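Local coordinates for UPF0678 fatty acid-binding protein-like protein ERS007657_00996 (Mycobacterium tuberculosis, PDB 6R3W), which binds heme b in a beta-barrel and probably isomerises peroxynitrite to nitrate, consistent with a role in detoxifying reactive nitrogen and oxygen species, at residues Gly136-Tyr141 with Ala157-Arg162. Sequence-based numbering, arbitrary orientation.
Sequences GDELSY and AAVLHR
Leu139 O accepts a nearly straight hydrogen bond from Leu160 N at 2.7 Å, and Leu160 O takes one back from Leu139 N at 2.8 Å. Tyr141 and Ala158 form a second hydrogen-bonded pair. At the other end Arg162 grips the turn. Its backbone N hydrogen-bonds to Asp137 O, and its chain bends at chi3 (-56°), which puts NE beside the carboxylate. NE makes a salt bridge to Asp137 OD1 at 2.8 Å. OD1 lies near the guanidinium plane, while NE comes to it from above the carboxylate plane. NH2 hydrogen-bonds to Gly136 O at 3.1 Å and also to Pro14 O. The two segments are antiparallel neighbours in the ten-stranded nitrobindin barrel, a calycin-type fold. Strand 153-162 closes it by pairing with strand 17-25. Leu139, Tyr141, Ala158 and Leu160 share one face. Leu139 CD2 lies 4.1 Å from Leu160 CD1, the two side chains pointing the same way. Ala158 N sits over the centre of the Tyr141 ring, with CE2 3.6 Å from Ala158 CB. Tyr141 OH is hydrogen-bonded to Glu37 OE1 and Tyr35 OH, and its side chain approaches the heme. On the other face, one water joins Glu138 OE1 to His161 NE2, 2.8 Å from each.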
loop_
_atom_site.group_PDB
_atom_site.type_symbol
_atom_site.label_atom_id
_atom_site.label_comp_id
_atom_site.label_asym_id
_atom_site.label_seq_id
_atom_site.Cartn_x
_atom_site.Cartn_y
_atom_site.Cartn_z
ATOM N N GLY A 136 1.107 8.732 -14.706
ATOM C CA GLY A 136 2.420 9.297 -15.044
ATOM C C GLY A 136 3.364 9.256 -13.855
ATOM O O GLY A 136 3.772 8.154 -13.468
ATOM N N ASP A 137 3.752 10.420 -13.330
ATOM C CA ASP A 137 4.726 10.531 -12.223
ATOM C C ASP A 137 4.017 10.811 -10.890
ATOM O O ASP A 137 4.712 11.153 -9.930
ATOM C CB ASP A 137 5.742 11.628 -12.500
ATOM C CG ASP A 137 6.731 11.288 -13.597
ATOM O OD1 ASP A 137 6.773 10.111 -14.031
ATOM O OD2 ASP A 137 7.434 12.212 -14.037
ATOM N N GLU A 138 2.712 10.572 -10.808
ATOM C CA GLU A 138 1.912 10.758 -9.580
ATOM C C GLU A 138 1.381 9.401 -9.128
ATOM O O GLU A 138 0.638 8.771 -9.894
ATOM C CB GLU A 138 0.781 11.739 -9.858
ATOM C CG GLU A 138 -0.097 12.029 -8.657
ATOM C CD GLU A 138 -1.447 12.613 -9.026
ATOM O OE1 GLU A 138 -1.590 13.830 -8.928
ATOM O OE2 GLU A 138 -2.264 11.867 -9.626
ATOM N N LEU A 139 1.605 9.069 -7.868
ATOM C CA LEU A 139 1.016 7.864 -7.250
ATOM C C LEU A 139 0.114 8.308 -6.118
ATOM O O LEU A 139 0.592 9.025 -5.234
ATOM C CB LEU A 139 2.127 6.950 -6.741
ATOM C CG LEU A 139 1.669 5.619 -6.136
ATOM C CD1 LEU A 139 2.826 4.635 -6.131
ATOM C CD2 LEU A 139 1.104 5.784 -4.728
ATOM N N SER A 140 -1.172 8.007 -6.210
ATOM C CA SER A 140 -2.088 8.366 -5.115
ATOM C C SER A 140 -2.796 7.114 -4.580
ATOM O O SER A 140 -3.014 6.167 -5.339
ATOM C CB SER A 140 -3.044 9.430 -5.556
ATOM O OG SER A 140 -3.821 9.011 -6.653
ATOM N N TYR A 141 -3.231 7.156 -3.352
ATOM C CA TYR A 141 -3.972 6.016 -2.809
ATOM C C TYR A 141 -4.894 6.482 -1.702
ATOM O O TYR A 141 -4.669 7.523 -1.058
ATOM C CB TYR A 141 -3.024 4.936 -2.297
ATOM C CG TYR A 141 -2.231 5.299 -1.071
ATOM C CD1 TYR A 141 -2.779 5.208 0.199
ATOM C CD2 TYR A 141 -0.923 5.752 -1.185
ATOM C CE1 TYR A 141 -2.060 5.573 1.324
ATOM C CE2 TYR A 141 -0.178 6.104 -0.074
ATOM C CZ TYR A 141 -0.753 6.015 1.192
ATOM O OH TYR A 141 -0.056 6.352 2.309
ATOM N N ALA A 157 -4.940 8.542 3.266
ATOM C CA ALA A 157 -4.772 8.760 1.812
ATOM C C ALA A 157 -3.552 9.643 1.590
ATOM O O ALA A 157 -3.267 10.501 2.435
ATOM C CB ALA A 157 -6.016 9.360 1.222
ATOM N N ALA A 158 -2.860 9.444 0.479
ATOM C CA ALA A 158 -1.626 10.223 0.213
ATOM C C ALA A 158 -1.423 10.409 -1.271
ATOM O O ALA A 158 -2.023 9.677 -2.081
ATOM C CB ALA A 158 -0.425 9.540 0.820
ATOM N N VAL A 159 -0.579 11.363 -1.596
ATOM C CA VAL A 159 -0.114 11.613 -2.969
ATOM C C VAL A 159 1.405 11.654 -2.957
ATOM O O VAL A 159 1.991 12.457 -2.205
ATOM C CB VAL A 159 -0.703 12.912 -3.549
ATOM C CG1 VAL A 159 -0.286 13.088 -5.013
ATOM C CG2 VAL A 159 -2.209 12.966 -3.402
ATOM N N LEU A 160 2.014 10.814 -3.772
ATOM C CA LEU A 160 3.485 10.709 -3.902
ATOM C C LEU A 160 3.871 11.071 -5.331
ATOM O O LEU A 160 3.055 10.887 -6.255
ATOM C CB LEU A 160 3.964 9.288 -3.576
ATOM C CG LEU A 160 3.337 8.588 -2.357
ATOM C CD1 LEU A 160 3.966 7.225 -2.162
ATOM C CD2 LEU A 160 3.494 9.420 -1.092
ATOM N N HIS A 161 5.125 11.446 -5.512
ATOM C CA HIS A 161 5.644 11.799 -6.841
ATOM C C HIS A 161 6.929 11.034 -7.103
ATOM O O HIS A 161 7.735 10.835 -6.177
ATOM C CB HIS A 161 5.827 13.313 -6.976
ATOM C CG HIS A 161 4.535 14.079 -6.899
ATOM N ND1 HIS A 161 3.998 14.475 -5.690
ATOM C CD2 HIS A 161 3.546 14.238 -7.805
ATOM C CE1 HIS A 161 2.811 15.003 -5.891
ATOM N NE2 HIS A 161 2.511 14.873 -7.185
ATOM N N ARG A 162 7.109 10.636 -8.353
ATOM C CA ARG A 162 8.304 9.882 -8.782
ATOM C C ARG A 162 9.552 10.739 -8.536
ATOM O O ARG A 162 9.581 11.884 -8.994
ATOM C CB ARG A 162 8.172 9.502 -10.252
ATOM C CG ARG A 162 9.245 8.542 -10.732
ATOM C CD ARG A 162 9.186 8.333 -12.232
ATOM N NE ARG A 162 7.877 7.863 -12.712
ATOM C CZ ARG A 162 7.427 6.612 -12.612
ATOM N NH1 ARG A 162 8.212 5.668 -12.135
ATOM N NH2 ARG A 162 6.216 6.306 -13.056
HETATM O O HOH W 1 -0.053 15.843 -7.848
#